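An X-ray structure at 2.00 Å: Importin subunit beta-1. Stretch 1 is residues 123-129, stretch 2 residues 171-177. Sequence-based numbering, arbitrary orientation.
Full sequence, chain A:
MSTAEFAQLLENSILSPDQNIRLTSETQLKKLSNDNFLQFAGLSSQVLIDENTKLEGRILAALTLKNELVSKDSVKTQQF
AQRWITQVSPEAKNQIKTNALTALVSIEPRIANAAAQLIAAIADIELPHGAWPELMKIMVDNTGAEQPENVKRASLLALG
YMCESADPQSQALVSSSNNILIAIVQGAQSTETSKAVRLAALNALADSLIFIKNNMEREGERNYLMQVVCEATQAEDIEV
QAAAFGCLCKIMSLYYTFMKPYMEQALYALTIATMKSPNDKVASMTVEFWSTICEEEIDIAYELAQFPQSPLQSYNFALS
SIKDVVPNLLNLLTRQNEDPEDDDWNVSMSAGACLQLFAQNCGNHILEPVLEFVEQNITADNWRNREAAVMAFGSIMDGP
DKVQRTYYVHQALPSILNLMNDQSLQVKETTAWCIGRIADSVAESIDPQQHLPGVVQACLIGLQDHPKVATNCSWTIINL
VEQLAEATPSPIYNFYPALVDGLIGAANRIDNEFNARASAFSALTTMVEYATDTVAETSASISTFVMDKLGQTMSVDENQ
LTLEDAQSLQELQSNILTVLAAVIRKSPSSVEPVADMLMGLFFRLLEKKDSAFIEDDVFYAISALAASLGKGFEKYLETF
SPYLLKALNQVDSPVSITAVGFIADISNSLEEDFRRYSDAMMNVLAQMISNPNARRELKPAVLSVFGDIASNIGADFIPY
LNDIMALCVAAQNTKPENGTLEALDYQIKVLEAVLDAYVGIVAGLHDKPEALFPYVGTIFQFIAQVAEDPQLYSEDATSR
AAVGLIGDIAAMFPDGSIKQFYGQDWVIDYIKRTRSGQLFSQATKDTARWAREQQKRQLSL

Stretch 1 (123-129) ADIELPH
Stretch 2, residues 171-177: QALVSSS

A helical segment with the 3-10 turn that follows it packs against a turn-rich stretch of importin subunit beta-1 in a small, mainly apolar contact that buries 265 Å² in all, with no hydrogen bond between the two stretches. In stretch 1, residues 123-126 are helical, in a helix that begins earlier in the chain (phi/psi from -58/-42 at Ala123 to -86/-41 at Glu126), and Leu127 and Pro128 follow as a 3-10 segment (-57/-44 and -60/-20). Leu127 N donates to Ala123 O at 2.9 Å, a helical i to i-4 bond; His129 N then donates to Glu126 O at 2.8 Å, the shorter i to i-3 spacing of a tightened turn. His129 (-99/22, chi1 m, chi2 80°) turns its CA-to-CB bond away from stretch 2, and its ND1 donates to Ile125 O at 2.9 Å, so the side chain folds back on its own stretch.

Stretch 2 advances by successive turns: Ser176 N reaches Leu173 O at 3.0 Å and Ser177 N reaches Val174 O at 3.0 Å, whereas Val174 N to Gln171 O, at 3.5 Å, is weak. Phi/psi are -69/-34 at Ala172, -107/7 at Leu173, -56/-46 at Val174, -66/-17 at Ser175 and -101/0 at Ser176.

The backbones come nearest at Pro128 and Ala172, whose CA atoms lie 5.1 Å apart. Here the proline ring, puckered C-gamma exo, packs its CG 3.7 Å from Ala172 CB; the same CG lies 3.3 Å from Ala172 O, so the ring also rests against the backbone.

Leu127, the residue most covered in the contact, points its CA-to-CB bond toward stretch 2. Its mt rotamer (chi1 -66°, chi2 179°) places CD1 3.9 Å from Leu173 CD2, an apolar pairing of two buried leucines. Leu173 is also mt (-66°, 175°); its CA-to-CB bond runs sideways, but the end of the side chain comes nearer. Leu127 CD1 further lies 3.8 Å from Ser176 OG (chi1 m), a methyl-to-hydroxyl van der Waals contact.

Two looser approaches complete the contact. Asp124 (chi1 m, -80°; chi2 -13°) brings OD1 to 4.2 Å from Leu173 CD2, where the methyl offers the carboxylate no hydrogen-bonding partner. Ser175 (chi1 p) directs CA-to-CB toward stretch 1, yet its OG remains 4.2 Å from Leu127 O, too far for a hydrogen bond.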

ATOM      1  N   ALA A 123      22.062 -20.150  -7.946  1.00 29.18           N
ATOM      2  CA  ALA A 123      22.355 -20.325  -6.526  1.00 24.51           C
ATOM      3  C   ALA A 123      21.077 -20.441  -5.715  1.00 20.95           C
ATOM      4  O   ALA A 123      20.989 -21.262  -4.800  1.00 28.30           O
ATOM      5  CB  ALA A 123      23.197 -19.154  -6.008  1.00 26.43           C
ATOM      6  N   ASP A 124      20.081 -19.610  -6.025  1.00 19.79           N
ATOM      7  CA  ASP A 124      18.818 -19.684  -5.310  1.00 22.66           C
ATOM      8  C   ASP A 124      18.176 -21.049  -5.475  1.00 25.46           C
ATOM      9  O   ASP A 124      17.440 -21.493  -4.588  1.00 28.19           O
ATOM     10  CB  ASP A 124      17.868 -18.591  -5.792  1.00 26.16           C
ATOM     11  CG  ASP A 124      18.178 -17.235  -5.173  1.00 38.37           C
ATOM     12  OD1 ASP A 124      18.951 -17.187  -4.201  1.00 32.70           O
ATOM     13  OD2 ASP A 124      17.649 -16.218  -5.655  1.00 41.12           O
ATOM     14  N   ILE A 125      18.438 -21.733  -6.590  1.00 28.24           N
ATOM     15  CA  ILE A 125      17.940 -23.102  -6.706  1.00 28.46           C
ATOM     16  C   ILE A 125      18.822 -24.081  -5.935  1.00 27.68           C
ATOM     17  O   ILE A 125      18.322 -24.929  -5.192  1.00 29.01           O
ATOM     18  CB  ILE A 125      17.826 -23.509  -8.181  1.00 22.45           C
ATOM     19  CG1 ILE A 125      16.716 -22.708  -8.855  1.00 26.12           C
ATOM     20  CG2 ILE A 125      17.533 -25.014  -8.296  1.00 25.15           C
ATOM     21  CD1 ILE A 125      16.841 -22.655 -10.364  1.00 22.18           C
ATOM     22  N   GLU A 126      20.139 -24.000  -6.105  1.00 25.48           N
ATOM     23  CA  GLU A 126      21.015 -25.085  -5.679  1.00 21.38           C
ATOM     24  C   GLU A 126      21.447 -25.001  -4.214  1.00 32.89           C
ATOM     25  O   GLU A 126      21.511 -26.032  -3.538  1.00 30.33           O
ATOM     26  CB  GLU A 126      22.250 -25.130  -6.574  1.00 21.74           C
ATOM     27  CG  GLU A 126      21.919 -25.472  -8.042  1.00 26.43           C
ATOM     28  CD  GLU A 126      23.086 -26.101  -8.776  1.00 33.09           C
ATOM     29  OE1 GLU A 126      24.221 -26.064  -8.251  1.00 28.24           O
ATOM     30  OE2 GLU A 126      22.869 -26.639  -9.884  1.00 27.27           O
ATOM     31  N   LEU A 127      21.769 -23.814  -3.706  1.00 26.88           N
ATOM     32  CA  LEU A 127      22.274 -23.724  -2.338  1.00 33.91           C
ATOM     33  C   LEU A 127      21.308 -24.317  -1.323  1.00 37.84           C
ATOM     34  O   LEU A 127      21.768 -25.048  -0.427  1.00 31.19           O
ATOM     35  CB  LEU A 127      22.606 -22.266  -1.985  1.00 27.61           C
ATOM     36  CG  LEU A 127      23.765 -21.613  -2.743  1.00 33.46           C
ATOM     37  CD1 LEU A 127      23.942 -20.171  -2.298  1.00 38.50           C
ATOM     38  CD2 LEU A 127      25.058 -22.374  -2.554  1.00 39.21           C
ATOM     39  N   PRO A 128      19.999 -24.069  -1.393  1.00 35.55           N
ATOM     40  CA  PRO A 128      19.078 -24.745  -0.463  1.00 39.75           C
ATOM     41  C   PRO A 128      19.111 -26.262  -0.565  1.00 42.67           C
ATOM     42  O   PRO A 128      18.677 -26.941   0.372  1.00 49.67           O
ATOM     43  CB  PRO A 128      17.704 -24.187  -0.862  1.00 45.09           C
ATOM     44  CG  PRO A 128      18.003 -22.902  -1.557  1.00 47.59           C
ATOM     45  CD  PRO A 128      19.302 -23.106  -2.260  1.00 41.99           C
ATOM     46  N   HIS A 129      19.602 -26.820  -1.671  1.00 33.59           N
ATOM     47  CA  HIS A 129      19.741 -28.261  -1.825  1.00 40.95           C
ATOM     48  C   HIS A 129      21.170 -28.736  -1.555  1.00 38.32           C
ATOM     49  O   HIS A 129      21.564 -29.807  -2.030  1.00 49.68           O
ATOM     50  CB  HIS A 129      19.298 -28.682  -3.228  1.00 31.51           C
ATOM     51  CG  HIS A 129      17.829 -28.512  -3.482  1.00 42.12           C
ATOM     52  ND1 HIS A 129      17.262 -27.298  -3.802  1.00 50.34           N
ATOM     53  CD2 HIS A 129      16.814 -29.409  -3.476  1.00 42.73           C
ATOM     54  CE1 HIS A 129      15.960 -27.454  -3.973  1.00 42.04           C
ATOM     55  NE2 HIS A 129      15.663 -28.725  -3.779  1.00 43.99           N
ATOM     56  N   GLN A 171      13.747 -19.767   4.306  1.00110.23           N
ATOM     57  CA  GLN A 171      15.030 -20.123   4.898  1.00104.05           C
ATOM     58  C   GLN A 171      15.985 -20.681   3.845  1.00 86.25           C
ATOM     59  O   GLN A 171      16.808 -21.550   4.139  1.00 84.06           O
ATOM     60  CB  GLN A 171      14.831 -21.137   6.025  1.00107.87           C
ATOM     61  CG  GLN A 171      13.839 -20.702   7.098  1.00117.65           C
ATOM     62  CD  GLN A 171      14.358 -19.555   7.948  1.00126.74           C
ATOM     63  OE1 GLN A 171      14.470 -18.421   7.481  1.00127.36           O
ATOM     64  NE2 GLN A 171      14.680 -19.849   9.204  1.00126.39           N
ATOM     65  N   ALA A 172      15.880 -20.188   2.610  1.00 71.16           N
ATOM     66  CA  ALA A 172      16.616 -20.787   1.503  1.00 58.50           C
ATOM     67  C   ALA A 172      18.117 -20.554   1.617  1.00 45.83           C
ATOM     68  O   ALA A 172      18.908 -21.419   1.223  1.00 50.38           O
ATOM     69  CB  ALA A 172      16.094 -20.235   0.176  1.00 55.72           C
ATOM     70  N   LEU A 173      18.534 -19.402   2.142  1.00 40.81           N
ATOM     71  CA  LEU A 173      19.947 -19.061   2.232  1.00 43.10           C
ATOM     72  C   LEU A 173      20.485 -19.142   3.654  1.00 45.11           C
ATOM     73  O   LEU A 173      21.634 -18.756   3.891  1.00 31.20           O
ATOM     74  CB  LEU A 173      20.182 -17.660   1.671  1.00 36.48           C
ATOM     75  CG  LEU A 173      19.927 -17.498   0.175  1.00 43.73           C
ATOM     76  CD1 LEU A 173      20.081 -16.046  -0.206  1.00 42.30           C
ATOM     77  CD2 LEU A 173      20.872 -18.373  -0.642  1.00 38.33           C
ATOM     78  N   VAL A 174      19.692 -19.629   4.609  1.00 39.39           N
ATOM     79  CA  VAL A 174      20.159 -19.669   5.994  1.00 52.37           C
ATOM     80  C   VAL A 174      21.477 -20.433   6.082  1.00 45.22           C
ATOM     81  O   VAL A 174      22.454 -19.962   6.680  1.00 50.30           O
ATOM     82  CB  VAL A 174      19.078 -20.274   6.912  1.00 60.46           C
ATOM     83  CG1 VAL A 174      18.796 -21.737   6.570  1.00 64.66           C
ATOM     84  CG2 VAL A 174      19.480 -20.138   8.366  1.00 54.12           C
ATOM     85  N   SER A 175      21.545 -21.593   5.431  1.00 39.90           N
ATOM     86  CA  SER A 175      22.706 -22.460   5.578  1.00 46.20           C
ATOM     87  C   SER A 175      23.980 -21.842   5.009  1.00 44.53           C
ATOM     88  O   SER A 175      25.076 -22.294   5.358  1.00 42.40           O
ATOM     89  CB  SER A 175      22.426 -23.812   4.917  1.00 43.31           C
ATOM     90  OG  SER A 175      22.074 -23.653   3.558  1.00 40.86           O
ATOM     91  N   SER A 176      23.866 -20.813   4.165  1.00 39.27           N
ATOM     92  CA  SER A 176      25.024 -20.135   3.591  1.00 39.96           C
ATOM     93  C   SER A 176      25.351 -18.813   4.283  1.00 35.87           C
ATOM     94  O   SER A 176      26.335 -18.158   3.907  1.00 38.45           O
ATOM     95  CB  SER A 176      24.790 -19.877   2.097  1.00 39.57           C
ATOM     96  OG  SER A 176      24.496 -21.076   1.392  1.00 41.68           O
ATOM     97  N   SER A 177      24.575 -18.419   5.299  1.00 36.46           N
ATOM     98  CA  SER A 177      24.687 -17.063   5.835  1.00 31.16           C
ATOM     99  C   SER A 177      26.119 -16.743   6.263  1.00 39.64           C
ATOM    100  O   SER A 177      26.656 -15.675   5.928  1.00 34.65           O
ATOM    101  CB  SER A 177      23.705 -16.874   6.995  1.00 39.20           C
ATOM    102  OG  SER A 177      23.903 -17.831   8.016  1.00 39.55           O
TER